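Local coordinates for hypothetical protein Atu2299 (Agrobacterium tumefaciens, PDB 2HLY) that is of unknown function but belongs to a family grouped with the papain-like (clan CA) peptidases, so that a related activity is possible though not established, at residues V19-L23 / V168-F173; M36-T40 / R152-W156; K53-G59 / F88-A94; L60-G66 / S137-R143; G96-D100 / F120-L124. All blocks are in the same frame, centred on the assembly; numbering follows the deposited sequence.

Interaction 1: V19-L23 / V168-F173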
# COMPACT_ATOMS: atom_id res chain seq x y z
N VAL A 19 4.31 2.51 9.50
CA VAL A 19 3.47 3.60 10.01
C VAL A 19 2.00 3.33 9.71
O VAL A 19 1.15 3.39 10.60
CB VAL A 19 3.92 4.96 9.46
CG1 VAL A 19 2.84 6.04 9.71
CG2 VAL A 19 5.25 5.35 10.10
N ILE A 20 1.70 3.04 8.45
CA ILE A 20 0.31 2.86 8.04
C ILE A 20 -0.28 1.63 8.72
O ILE A 20 -1.41 1.65 9.23
CB ILE A 20 0.18 2.77 6.51
CG1 ILE A 20 0.75 4.02 5.85
CG2 ILE A 20 -1.29 2.50 6.12
CD1 ILE A 20 0.91 3.93 4.33
N ASN A 21 0.50 0.54 8.74
CA ASN A 21 0.04 -0.69 9.38
C ASN A 21 -0.28 -0.46 10.85
O ASN A 21 -1.27 -0.97 11.38
CB ASN A 21 1.11 -1.76 9.29
CG ASN A 21 0.60 -3.12 9.68
OD1 ASN A 21 -0.43 -3.57 9.16
ND2 ASN A 21 1.28 -3.76 10.62
N SER A 22 0.56 0.33 11.51
CA SER A 22 0.39 0.60 12.94
C SER A 22 -0.90 1.36 13.22
O SER A 22 -1.57 1.11 14.23
CB SER A 22 1.59 1.39 13.46
OG SER A 22 2.80 0.65 13.27
N LEU A 23 -1.25 2.28 12.32
CA LEU A 23 -2.48 3.07 12.46
C LEU A 23 -3.74 2.27 12.11
O LEU A 23 -4.83 2.54 12.64
CB LEU A 23 -2.38 4.32 11.57
CG LEU A 23 -1.40 5.38 12.07
CD1 LEU A 23 -1.09 6.41 10.99
CD2 LEU A 23 -1.97 6.06 13.32
N VAL A 168 -1.64 12.08 10.99
CA VAL A 168 -0.75 11.39 11.93
C VAL A 168 0.35 10.64 11.17
O VAL A 168 1.53 10.72 11.53
CB VAL A 168 -1.53 10.45 12.89
CG1 VAL A 168 -0.56 9.62 13.75
CG2 VAL A 168 -2.49 11.27 13.76
N ALA A 169 -0.06 9.94 10.11
CA ALA A 169 0.87 9.18 9.27
C ALA A 169 1.98 10.06 8.72
O ALA A 169 3.16 9.73 8.82
CB ALA A 169 0.14 8.48 8.14
N ALA A 170 1.59 11.19 8.13
CA ALA A 170 2.59 12.09 7.52
C ALA A 170 3.51 12.70 8.57
O ALA A 170 4.67 13.01 8.29
CB ALA A 170 1.90 13.18 6.72
N ASN A 171 3.00 12.86 9.77
CA ASN A 171 3.80 13.47 10.83
C ASN A 171 4.68 12.48 11.61
O ASN A 171 5.70 12.88 12.19
CB ASN A 171 2.90 14.31 11.71
CG ASN A 171 2.61 15.65 11.07
OD1 ASN A 171 3.51 16.48 10.92
ND2 ASN A 171 1.38 15.86 10.65
N TRP A 172 4.30 11.20 11.58
CA TRP A 172 5.06 10.12 12.20
C TRP A 172 6.27 9.74 11.33
O TRP A 172 7.39 9.57 11.82
CB TRP A 172 4.18 8.88 12.36
CG TRP A 172 4.59 7.94 13.48
CD1 TRP A 172 5.79 7.88 14.14
CD2 TRP A 172 3.77 6.90 14.02
NE1 TRP A 172 5.74 6.88 15.11
CE2 TRP A 172 4.52 6.25 15.04
CE3 TRP A 172 2.46 6.46 13.76
CZ2 TRP A 172 4.00 5.20 15.80
CZ3 TRP A 172 1.94 5.41 14.50
CH2 TRP A 172 2.72 4.78 15.51
N PHE A 173 6.02 9.58 10.02
CA PHE A 173 7.08 9.20 9.09
C PHE A 173 8.22 10.22 9.06
O PHE A 173 7.96 11.41 8.97
CB PHE A 173 6.51 9.03 7.67
CG PHE A 173 7.58 8.82 6.63
CD1 PHE A 173 8.20 7.57 6.51
CD2 PHE A 173 8.02 9.88 5.84
CE1 PHE A 173 9.20 7.38 5.57
CE2 PHE A 173 9.03 9.70 4.90
CZ PHE A 173 9.63 8.44 4.76

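Interaction 2: M36-T40 / R152-W156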
# COMPACT_ATOMS: atom_id res chain seq x y z
N MET A 36 -6.86 0.39 0.26
CA MET A 36 -7.27 1.78 0.11
C MET A 36 -6.51 2.70 1.06
O MET A 36 -6.14 3.81 0.68
CB MET A 36 -8.79 1.91 0.32
CG MET A 36 -9.56 1.20 -0.79
SD MET A 36 -11.32 1.03 -0.39
CE MET A 36 -11.85 2.75 -0.48
N TYR A 37 -6.27 2.24 2.29
CA TYR A 37 -5.48 3.02 3.24
C TYR A 37 -4.01 3.04 2.88
O TYR A 37 -3.37 4.08 2.94
CB TYR A 37 -5.63 2.47 4.66
CG TYR A 37 -6.93 2.85 5.33
CD1 TYR A 37 -7.07 4.07 5.98
CD2 TYR A 37 -8.02 1.98 5.32
CE1 TYR A 37 -8.25 4.42 6.62
CE2 TYR A 37 -9.22 2.33 5.95
CZ TYR A 37 -9.32 3.55 6.59
OH TYR A 37 -10.50 3.92 7.23
N PHE A 38 -3.45 1.88 2.54
CA PHE A 38 -2.04 1.85 2.16
C PHE A 38 -1.78 2.76 0.98
O PHE A 38 -0.79 3.48 0.96
CB PHE A 38 -1.56 0.42 1.86
CG PHE A 38 -1.26 -0.38 3.10
CD1 PHE A 38 -0.15 -0.07 3.88
CD2 PHE A 38 -2.09 -1.43 3.49
CE1 PHE A 38 0.12 -0.79 5.05
CE2 PHE A 38 -1.82 -2.16 4.65
CZ PHE A 38 -0.71 -1.84 5.43
N SER A 39 -2.69 2.78 0.02
CA SER A 39 -2.45 3.55 -1.20
C SER A 39 -2.68 5.04 -1.05
O SER A 39 -1.90 5.86 -1.56
CB SER A 39 -3.28 2.99 -2.34
OG SER A 39 -2.84 1.68 -2.61
N THR A 40 -3.75 5.41 -0.35
CA THR A 40 -3.99 6.86 -0.12
C THR A 40 -3.03 7.46 0.91
O THR A 40 -2.50 8.57 0.69
CB THR A 40 -5.43 7.16 0.26
OG1 THR A 40 -5.77 6.45 1.45
CG2 THR A 40 -6.39 6.76 -0.87
N ARG A 152 -15.70 3.47 -4.68
CA ARG A 152 -15.19 2.86 -3.45
C ARG A 152 -14.84 3.91 -2.41
O ARG A 152 -15.02 3.69 -1.21
CB ARG A 152 -13.96 2.00 -3.75
CG ARG A 152 -14.28 0.74 -4.51
CD ARG A 152 -14.19 -0.44 -3.62
NE ARG A 152 -14.63 -1.63 -4.32
CZ ARG A 152 -14.67 -2.84 -3.77
NH1 ARG A 152 -14.27 -3.01 -2.51
NH2 ARG A 152 -15.10 -3.87 -4.49
N PHE A 153 -14.33 5.05 -2.88
CA PHE A 153 -13.88 6.15 -2.01
C PHE A 153 -14.96 7.20 -1.74
O PHE A 153 -14.71 8.19 -1.02
CB PHE A 153 -12.66 6.81 -2.65
CG PHE A 153 -11.39 6.03 -2.46
CD1 PHE A 153 -10.73 6.05 -1.25
CD2 PHE A 153 -10.85 5.29 -3.51
CE1 PHE A 153 -9.54 5.33 -1.08
CE2 PHE A 153 -9.65 4.56 -3.34
CZ PHE A 153 -9.01 4.60 -2.13
N ALA A 154 -16.15 6.99 -2.28
CA ALA A 154 -17.19 8.04 -2.31
C ALA A 154 -17.53 8.62 -0.94
O ALA A 154 -17.84 9.82 -0.85
CB ALA A 154 -18.45 7.54 -3.03
N ASP A 155 -17.47 7.81 0.10
CA ASP A 155 -17.89 8.25 1.44
C ASP A 155 -16.73 8.66 2.34
O ASP A 155 -16.93 9.06 3.49
CB ASP A 155 -18.72 7.16 2.14
CG ASP A 155 -20.06 6.90 1.46
OD1 ASP A 155 -20.62 7.84 0.84
OD2 ASP A 155 -20.56 5.76 1.54
N TRP A 156 -15.50 8.54 1.82
CA TRP A 156 -14.31 8.82 2.63
C TRP A 156 -14.20 10.26 3.12
O TRP A 156 -13.76 10.49 4.25
CB TRP A 156 -13.04 8.40 1.88
CG TRP A 156 -12.69 6.96 2.12
CD1 TRP A 156 -13.56 5.91 2.19
CD2 TRP A 156 -11.38 6.42 2.33
NE1 TRP A 156 -12.87 4.74 2.42
CE2 TRP A 156 -11.53 5.03 2.52
CE3 TRP A 156 -10.09 6.98 2.38
CZ2 TRP A 156 -10.43 4.18 2.77
CZ3 TRP A 156 -9.01 6.13 2.62
CH2 TRP A 156 -9.19 4.76 2.81

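Interaction 3: K53-G59 / F88-A94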
# COMPACT_ATOMS: atom_id res chain seq x y z
N LYS A 53 4.16 14.04 -7.51
CA LYS A 53 2.76 13.73 -7.69
C LYS A 53 2.67 12.23 -7.45
O LYS A 53 3.49 11.45 -7.96
CB LYS A 53 2.25 14.15 -9.07
CG LYS A 53 1.76 15.59 -9.13
CD LYS A 53 2.90 16.60 -9.13
CE LYS A 53 2.41 18.00 -9.49
NZ LYS A 53 1.79 18.71 -8.32
N ALA A 54 1.77 11.86 -6.56
CA ALA A 54 1.54 10.46 -6.26
C ALA A 54 0.04 10.30 -6.28
O ALA A 54 -0.68 11.05 -5.61
CB ALA A 54 2.09 10.12 -4.89
N VAL A 55 -0.42 9.33 -7.05
CA VAL A 55 -1.86 9.17 -7.30
C VAL A 55 -2.25 7.75 -6.89
O VAL A 55 -1.69 6.80 -7.41
CB VAL A 55 -2.20 9.39 -8.80
CG1 VAL A 55 -3.70 9.26 -9.05
CG2 VAL A 55 -1.70 10.78 -9.29
N PRO A 56 -3.21 7.61 -5.96
CA PRO A 56 -3.75 6.28 -5.68
C PRO A 56 -4.65 5.87 -6.82
O PRO A 56 -5.42 6.71 -7.33
CB PRO A 56 -4.55 6.47 -4.40
CG PRO A 56 -4.81 7.92 -4.31
CD PRO A 56 -3.85 8.67 -5.16
N LYS A 57 -4.55 4.61 -7.24
CA LYS A 57 -5.41 4.07 -8.29
C LYS A 57 -5.89 2.71 -7.83
O LYS A 57 -5.30 2.12 -6.94
CB LYS A 57 -4.63 3.94 -9.59
CG LYS A 57 -4.28 5.28 -10.17
CD LYS A 57 -3.88 5.14 -11.60
CE LYS A 57 -3.72 6.49 -12.24
NZ LYS A 57 -3.17 6.27 -13.60
N GLY A 58 -6.98 2.23 -8.41
CA GLY A 58 -7.50 0.92 -8.05
C GLY A 58 -8.13 0.22 -9.25
O GLY A 58 -8.43 0.86 -10.25
N GLY A 59 -8.27 -1.09 -9.12
CA GLY A 59 -8.97 -1.90 -10.11
C GLY A 59 -8.51 -3.32 -9.95
O GLY A 59 -8.55 -3.88 -8.84
N PHE A 88 -11.13 -6.24 -4.88
CA PHE A 88 -10.69 -4.95 -5.41
C PHE A 88 -9.36 -4.57 -4.74
O PHE A 88 -9.17 -4.81 -3.55
CB PHE A 88 -11.73 -3.88 -5.10
CG PHE A 88 -11.51 -2.60 -5.84
CD1 PHE A 88 -11.95 -2.48 -7.14
CD2 PHE A 88 -10.87 -1.52 -5.22
CE1 PHE A 88 -11.76 -1.31 -7.85
CE2 PHE A 88 -10.68 -0.33 -5.93
CZ PHE A 88 -11.12 -0.24 -7.25
N HIS A 89 -8.45 -3.98 -5.52
CA HIS A 89 -7.14 -3.62 -4.98
C HIS A 89 -6.67 -2.25 -5.46
O HIS A 89 -6.94 -1.87 -6.59
CB HIS A 89 -6.12 -4.69 -5.36
CG HIS A 89 -4.83 -4.58 -4.63
ND1 HIS A 89 -4.71 -4.89 -3.29
CD2 HIS A 89 -3.59 -4.19 -5.03
CE1 HIS A 89 -3.46 -4.70 -2.90
NE2 HIS A 89 -2.76 -4.28 -3.94
N CYS A 90 -5.99 -1.52 -4.57
CA CYS A 90 -5.43 -0.20 -4.90
C CYS A 90 -3.92 -0.23 -4.83
O CYS A 90 -3.34 -1.02 -4.06
CB CYS A 90 -5.92 0.85 -3.91
SG CYS A 90 -7.68 1.15 -3.99
N TRP A 91 -3.30 0.67 -5.57
CA TRP A 91 -1.83 0.85 -5.56
C TRP A 91 -1.53 2.34 -5.73
O TRP A 91 -2.45 3.16 -5.81
CB TRP A 91 -1.20 0.03 -6.68
CG TRP A 91 -1.68 0.40 -8.03
CD1 TRP A 91 -1.14 1.31 -8.89
CD2 TRP A 91 -2.83 -0.15 -8.71
NE1 TRP A 91 -1.87 1.37 -10.05
CE2 TRP A 91 -2.92 0.49 -9.96
CE3 TRP A 91 -3.78 -1.12 -8.37
CZ2 TRP A 91 -3.93 0.19 -10.89
CZ3 TRP A 91 -4.79 -1.41 -9.28
CH2 TRP A 91 -4.85 -0.76 -10.53
N VAL A 92 -0.25 2.70 -5.80
CA VAL A 92 0.14 4.09 -6.01
C VAL A 92 0.96 4.19 -7.29
O VAL A 92 1.76 3.30 -7.58
CB VAL A 92 0.99 4.61 -4.83
CG1 VAL A 92 1.42 6.05 -5.08
CG2 VAL A 92 0.16 4.56 -3.57
N GLU A 93 0.71 5.25 -8.06
CA GLU A 93 1.54 5.59 -9.21
C GLU A 93 2.17 6.94 -8.91
O GLU A 93 1.47 7.91 -8.66
CB GLU A 93 0.68 5.63 -10.47
CG GLU A 93 0.09 4.25 -10.75
CD GLU A 93 -0.58 4.13 -12.10
OE1 GLU A 93 -0.59 5.12 -12.86
OE2 GLU A 93 -1.12 3.03 -12.36
N ALA A 94 3.50 6.97 -8.88
CA ALA A 94 4.19 8.20 -8.49
C ALA A 94 5.46 8.37 -9.27
O ALA A 94 6.35 7.53 -9.19
CB ALA A 94 4.50 8.18 -7.00

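Interaction 4: L60-G66 / S137-R143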
# COMPACT_ATOMS: atom_id res chain seq x y z
N LEU A 60 -8.08 -3.90 -11.06
CA LEU A 60 -7.58 -5.28 -11.08
C LEU A 60 -6.05 -5.24 -10.95
O LEU A 60 -5.39 -4.43 -11.61
CB LEU A 60 -7.98 -5.96 -12.40
CG LEU A 60 -7.55 -7.41 -12.56
CD1 LEU A 60 -8.59 -8.19 -13.37
CD2 LEU A 60 -6.14 -7.53 -13.17
N ALA A 61 -5.50 -6.09 -10.08
CA ALA A 61 -4.04 -6.15 -9.91
C ALA A 61 -3.60 -7.59 -9.78
O ALA A 61 -4.30 -8.41 -9.18
CB ALA A 61 -3.59 -5.35 -8.69
N ALA A 62 -2.44 -7.90 -10.36
CA ALA A 62 -1.89 -9.25 -10.27
C ALA A 62 -0.38 -9.17 -10.16
O ALA A 62 0.22 -8.31 -10.79
CB ALA A 62 -2.26 -10.06 -11.48
N TYR A 63 0.21 -10.06 -9.37
CA TYR A 63 1.65 -10.06 -9.14
C TYR A 63 2.18 -11.48 -9.22
O TYR A 63 1.52 -12.40 -8.73
CB TYR A 63 1.94 -9.60 -7.72
CG TYR A 63 1.57 -8.17 -7.43
CD1 TYR A 63 2.42 -7.14 -7.82
CD2 TYR A 63 0.39 -7.86 -6.72
CE1 TYR A 63 2.11 -5.81 -7.55
CE2 TYR A 63 0.07 -6.52 -6.45
CZ TYR A 63 0.94 -5.51 -6.87
OH TYR A 63 0.66 -4.18 -6.61
N ASN A 64 3.36 -11.65 -9.80
CA ASN A 64 4.07 -12.91 -9.60
C ASN A 64 5.03 -12.69 -8.44
O ASN A 64 5.95 -11.89 -8.55
CB ASN A 64 4.84 -13.33 -10.87
CG ASN A 64 5.67 -14.58 -10.64
OD1 ASN A 64 6.21 -14.80 -9.54
ND2 ASN A 64 5.77 -15.43 -11.66
N LEU A 65 4.77 -13.36 -7.33
CA LEU A 65 5.61 -13.22 -6.15
C LEU A 65 6.35 -14.52 -5.91
O LEU A 65 5.80 -15.46 -5.31
CB LEU A 65 4.78 -12.78 -4.94
CG LEU A 65 3.95 -11.49 -5.14
CD1 LEU A 65 3.02 -11.28 -3.95
CD2 LEU A 65 4.81 -10.26 -5.43
N GLY A 66 7.58 -14.59 -6.39
CA GLY A 66 8.44 -15.75 -6.17
C GLY A 66 7.91 -17.03 -6.79
O GLY A 66 8.15 -18.13 -6.27
N SER A 137 9.23 -13.69 -11.30
CA SER A 137 9.02 -13.06 -9.99
C SER A 137 9.23 -11.55 -10.10
O SER A 137 10.22 -11.08 -10.69
CB SER A 137 9.98 -13.66 -8.95
OG SER A 137 9.77 -13.10 -7.67
N GLY A 138 8.28 -10.82 -9.53
CA GLY A 138 8.24 -9.37 -9.58
C GLY A 138 7.38 -8.82 -10.71
O GLY A 138 7.09 -7.63 -10.73
N ASP A 139 6.99 -9.68 -11.65
CA ASP A 139 6.05 -9.25 -12.71
C ASP A 139 4.74 -8.78 -12.10
O ASP A 139 4.27 -9.30 -11.09
CB ASP A 139 5.75 -10.39 -13.67
CG ASP A 139 6.77 -10.53 -14.78
OD1 ASP A 139 7.50 -9.56 -15.07
OD2 ASP A 139 6.83 -11.63 -15.38
N PHE A 140 4.12 -7.80 -12.76
CA PHE A 140 2.86 -7.27 -12.28
C PHE A 140 2.01 -6.78 -13.42
O PHE A 140 2.52 -6.42 -14.49
CB PHE A 140 3.06 -6.12 -11.28
CG PHE A 140 3.65 -4.85 -11.89
CD1 PHE A 140 2.85 -3.72 -12.04
CD2 PHE A 140 4.98 -4.78 -12.28
CE1 PHE A 140 3.38 -2.53 -12.59
CE2 PHE A 140 5.51 -3.60 -12.82
CZ PHE A 140 4.72 -2.49 -12.98
N PHE A 141 0.70 -6.82 -13.20
CA PHE A 141 -0.23 -6.28 -14.18
C PHE A 141 -1.32 -5.53 -13.44
O PHE A 141 -1.90 -6.06 -12.48
CB PHE A 141 -0.82 -7.37 -15.07
CG PHE A 141 -1.88 -6.85 -16.00
CD1 PHE A 141 -1.53 -6.11 -17.13
CD2 PHE A 141 -3.23 -7.07 -15.71
CE1 PHE A 141 -2.53 -5.59 -17.97
CE2 PHE A 141 -4.23 -6.56 -16.55
CZ PHE A 141 -3.88 -5.81 -17.66
N TYR A 142 -1.61 -4.33 -13.92
CA TYR A 142 -2.68 -3.48 -13.37
C TYR A 142 -3.67 -3.08 -14.45
O TYR A 142 -3.27 -2.72 -15.58
CB TYR A 142 -2.11 -2.17 -12.85
CG TYR A 142 -1.19 -2.22 -11.67
CD1 TYR A 142 -1.28 -3.22 -10.70
CD2 TYR A 142 -0.22 -1.23 -11.52
CE1 TYR A 142 -0.42 -3.22 -9.57
CE2 TYR A 142 0.64 -1.22 -10.41
CZ TYR A 142 0.54 -2.22 -9.46
OH TYR A 142 1.37 -2.18 -8.36
N ARG A 143 -4.96 -3.12 -14.11
CA ARG A 143 -5.97 -2.43 -14.91
C ARG A 143 -6.73 -1.48 -14.01
O ARG A 143 -7.53 -1.92 -13.17
CB ARG A 143 -6.92 -3.39 -15.61
CG ARG A 143 -7.90 -2.63 -16.49
CD ARG A 143 -8.82 -3.55 -17.26
NE ARG A 143 -9.72 -4.29 -16.38
CZ ARG A 143 -9.74 -5.61 -16.30
NH1 ARG A 143 -8.92 -6.34 -17.05
NH2 ARG A 143 -10.58 -6.22 -15.47

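Interaction 5: G96-D100 / F120-L124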
# COMPACT_ATOMS: atom_id res chain seq x y z
N GLY A 96 6.22 7.92 -12.18
CA GLY A 96 6.43 6.78 -13.06
C GLY A 96 6.52 5.43 -12.35
O GLY A 96 6.36 4.38 -12.99
N TRP A 97 6.72 5.45 -11.03
CA TRP A 97 6.86 4.23 -10.24
C TRP A 97 5.52 3.66 -9.84
O TRP A 97 4.60 4.41 -9.48
CB TRP A 97 7.69 4.49 -8.95
CG TRP A 97 9.10 4.80 -9.25
CD1 TRP A 97 9.64 6.03 -9.52
CD2 TRP A 97 10.16 3.85 -9.41
NE1 TRP A 97 10.99 5.90 -9.80
CE2 TRP A 97 11.33 4.57 -9.76
CE3 TRP A 97 10.25 2.46 -9.28
CZ2 TRP A 97 12.56 3.94 -9.98
CZ3 TRP A 97 11.48 1.84 -9.51
CH2 TRP A 97 12.61 2.58 -9.85
N ALA A 98 5.41 2.33 -9.90
CA ALA A 98 4.31 1.59 -9.28
C ALA A 98 4.79 1.19 -7.89
O ALA A 98 5.83 0.51 -7.75
CB ALA A 98 3.98 0.34 -10.08
N ILE A 99 4.06 1.63 -6.87
CA ILE A 99 4.39 1.29 -5.51
C ILE A 99 3.17 0.69 -4.83
O ILE A 99 2.08 1.28 -4.87
CB ILE A 99 4.90 2.52 -4.72
CG1 ILE A 99 6.03 3.20 -5.51
CG2 ILE A 99 5.42 2.07 -3.36
CD1 ILE A 99 6.54 4.50 -4.94
N ASP A 100 3.35 -0.48 -4.22
CA ASP A 100 2.25 -1.08 -3.47
C ASP A 100 2.72 -1.19 -2.03
O ASP A 100 3.43 -2.13 -1.66
CB ASP A 100 1.86 -2.45 -4.05
CG ASP A 100 0.56 -2.96 -3.50
OD1 ASP A 100 0.22 -2.59 -2.34
OD2 ASP A 100 -0.14 -3.71 -4.23
N PHE A 120 7.33 -3.89 -2.74
CA PHE A 120 6.98 -3.75 -4.16
C PHE A 120 7.09 -2.29 -4.61
O PHE A 120 6.28 -1.44 -4.25
CB PHE A 120 5.59 -4.29 -4.52
CG PHE A 120 5.37 -4.30 -6.00
CD1 PHE A 120 5.79 -5.40 -6.76
CD2 PHE A 120 4.86 -3.18 -6.65
CE1 PHE A 120 5.66 -5.41 -8.16
CE2 PHE A 120 4.75 -3.16 -8.05
CZ PHE A 120 5.14 -4.28 -8.79
N GLN A 121 8.12 -2.02 -5.42
CA GLN A 121 8.34 -0.69 -6.00
C GLN A 121 9.07 -0.94 -7.32
O GLN A 121 10.24 -1.36 -7.33
CB GLN A 121 9.21 0.16 -5.05
CG GLN A 121 9.51 1.55 -5.65
CD GLN A 121 10.45 2.43 -4.83
OE1 GLN A 121 10.70 3.56 -5.22
NE2 GLN A 121 10.95 1.91 -3.70
N ARG A 122 8.36 -0.72 -8.43
CA ARG A 122 8.90 -1.05 -9.76
C ARG A 122 8.44 -0.00 -10.78
O ARG A 122 7.38 0.60 -10.60
CB ARG A 122 8.45 -2.44 -10.22
CG ARG A 122 8.83 -3.61 -9.29
CD ARG A 122 8.74 -4.97 -10.01
NE ARG A 122 9.69 -5.00 -11.12
CZ ARG A 122 9.46 -5.50 -12.34
NH1 ARG A 122 8.29 -6.07 -12.65
NH2 ARG A 122 10.40 -5.41 -13.27
N PRO A 123 9.21 0.20 -11.87
CA PRO A 123 8.76 1.18 -12.86
C PRO A 123 7.44 0.74 -13.51
O PRO A 123 7.29 -0.42 -13.86
CB PRO A 123 9.89 1.20 -13.90
CG PRO A 123 11.10 0.63 -13.18
CD PRO A 123 10.50 -0.41 -12.24
N LEU A 124 6.51 1.68 -13.69
CA LEU A 124 5.28 1.34 -14.41
C LEU A 124 5.58 0.85 -15.82
O LEU A 124 4.86 -0.00 -16.38
CB LEU A 124 4.34 2.55 -14.47
CG LEU A 124 3.47 2.78 -13.25
CD1 LEU A 124 2.91 4.19 -13.29
CD2 LEU A 124 2.35 1.76 -13.22

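Interaction 1: V19-L23 / V168-F173
Two helices, 10-24 and 160-172, pack here in an oblique antiparallel pair: their short axes come within 9.9 Å and run at 138° to each other. The interface is apolar and no hydrogen bond crosses; the fit is made by the side-chain conformations. Val-19, with chi1 in t, sets CG1 3.7 Å from Ala-169 CA, close to the opposite backbone because the alanine carries so little bulk. One turn later Leu-23, in the mt rotamer, spreads its two methyls along the other helix: CD1 lies 3.7 Å from Ala-169 CB and CD2 3.9 Å from Val-168 CG1. Trp-172 (chi1 t, chi2 -17°) reaches across with its indole, whose edge meets Leu-23 at 4.1 Å from CZ3 to CG, while NE1 is bonded to Ala-181 O. Ser-22 OG (chi1 m) is bonded to Arg-18 O and Thr-199 N; its CB lies 4.1 Å from Trp-172 CH2. Phe-173 is the first residue to leave helical geometry; its ring leads away from residues 19-23 and lies against Arg-15 and Ile-16 one turn earlier on helix 10-24, meeting His-49 of helix 31-50 edge-to-face. Its backbone still belongs to the last helical turn, with Phe-173 N donating to Ala-169 O at 3.1 Å, and the nearest approach of Val-19 to it is CG2 at 4.3 Å from Phe-173 N.

Interaction 2: M36-T40 / R152-W156
Met-36, Trp-156 and Phe-153 carry most of this contact, which joins helix 31-50 to the loop between helices 146-152 and 160-172. Met-36 points at the loop and extends through m and t torsions before chi3 (p) bends its methyl over the Phe-153 ring. CE sits 3.5 Å from the ring centroid of Phe-153 and only 13° off the normal, a CH-pi contact, while SD lies obliquely 4.8 Å from the same centroid. That methyl also reaches Arg-152 O at 3.4 Å and Trp-156 NE1 at 3.7 Å, sitting in the angle between the Phe-153 ring and the indole. Nearer the helix, Met-36 CB touches Trp-156 CZ2 at 3.7 Å. The far end of the indole continues to Tyr-37, whose ring it meets obliquely, centroids 4.7 Å apart and planes at 42°. Thr-40 adds CG2 at 3.5 Å from Phe-153 CE1; its OG1, bonded to Met-36 O at 2.8 Å within the helix, rests 3.5 Å from Trp-156 CZ3. Cys-90 of strand 89-94 touches both Met-36 and Phe-153. No hydrogen bond links the segments: the join is a Met-aromatic contact, with a CH-pi methyl, between helix 31-50 and an interhelical loop.

Interaction 3: K53-G59 / F88-A94
The strongest polar link is a salt bridge, Lys-57 NZ to Glu-93 OE1 at 2.9 Å, and the carboxylate's other oxygen, Glu-93 OE2, accepts Trp-91 NE1 at 2.9 Å. Beneath them strands 54-58 and 89-94 run antiparallel. Val-55 N to Glu-93 O, Glu-93 N to Val-55 O and Lys-57 N to Trp-91 O are all 2.9 Å, and Trp-91 N to Lys-57 O is 2.8 Å. Gly-59 N to His-89 O (3.0 Å) continues the ladder; His-89 N to Gly-59 O (3.3 Å) is weak. The Trp-91 ring folds over Gly-58, CA 4.2 Å from the six-membered-ring centroid. A beta carbon on Gly-58 would strike Phe-88, whose CZ lies 3.5 Å from Gly-59 N. The opposite face, with Ala-54, Val-92, Cys-90 and Ala-94, is apolar; Ala-54 CB meets Ala-94 CB at 3.7 Å. The chemistry splits by face: charge pairing and an indole bond on one, small, mostly apolar groups on the other, where Ala-54 and Cys-90 meet helix 31-50.

Interaction 4: L60-G66 / S137-R143
On one face of this strand pair Ala-61, Tyr-63, Phe-140 and Tyr-142 form the apolar centre. Ala-61 CB lies 3.7 Å from Tyr-142 CD1, and Tyr-63 CD1 is 3.7 Å from Phe-140 CB; Phe-120 meets both Tyr-63 and Phe-140 edge-to-face. On the reverse face Leu-60 CD2 touches the edge of Phe-141 at CD2, 3.9 Å away, and Leu-60 CB lies over the guanidinium of Arg-143, whose NE is salt-bridged to Glu-145. The tyrosines join polar to apolar, Tyr-63 OH bonding Tyr-142 OH at 2.8 Å. The backbone ladder alternates: Leu-60 and Arg-143, then Ala-62 and Phe-141, each exchange two 2.9 Å N-to-O bonds. Before strand 140-144 begins, Asp-139 and Gly-138 already pair with Asn-64: Asn-64 N to Asp-139 O is 2.8 Å and Gly-138 N to Asn-64 O 2.7 Å; Gly-66 N to Ser-137 OG (2.9 Å) ends the pairing. The result is a regular antiparallel ladder, with strand 60-65 central in a three-stranded sheet flanked by 68-72 and 140-144.

Interaction 5: G96-D100 / F120-L124
The small Ala-98 leaves a hollow on its face of the sheet, occupied by Leu-124 (CD2 3.8 Å from Ala-98 CB) and Phe-120 (CE2 4.1 Å from Ala-98 CB). Beyond them Phe-120 CD2 comes 4.0 Å from Asp-100 CB. The other large bump is Trp-97. Its CA-to-CB bond points away, yet the indole folds back over the neighbouring strand, CE3 3.4 Å from Arg-122 C and CZ3 3.7 Å from Pro-123 CD. Gln-121 lies beside it with OE1 over a ring face and CG 3.8 Å from Trp-97 CE3, and that same CG rests 3.9 Å from Ile-99 CG1, so the extended glutamine chain fills the groove between tryptophan and isoleucine; its NE2 bonds Ile-8 O. Backbone bonds hold these shapes in line: Ala-98 N to Arg-122 O (2.7 Å), Arg-122 N to Ala-98 O (2.9 Å), Asp-100 N to Phe-120 O (3.1 Å) and Leu-124 N to Gly-96 O (2.8 Å). Pro-123, with no NH to give, occupies a non-hydrogen-bonded site opposite Trp-97. Strand 120-123 thereby closes one side of an antiparallel four-stranded sheet whose strands follow in chain order.

How the interactions relate
Interactions 3 and 5 build the same four-stranded sheet from successive strand pairs, joined by Val-92 N to Ile-99 O and by a probable hydrogen bond from His-89 NE2 to Asp-100 OD2, a pairing that recalls the His-Asp or His-Asn pair of papain-like peptidases, though no role is established here. Interaction 4 belongs to the three-stranded sheet and presses Tyr-142 on Trp-91 and Phe-140 on Phe-120. These three are backbone ladders; interactions 1 and 2 bond nothing across their segments and rely on side-chain packing. Interactions 1, 3 and 4 are buried, 2 and 5 partly so. Helix 31-50 in interaction 2 bridges Ile-20 of interaction 1 and the strands of interaction 3.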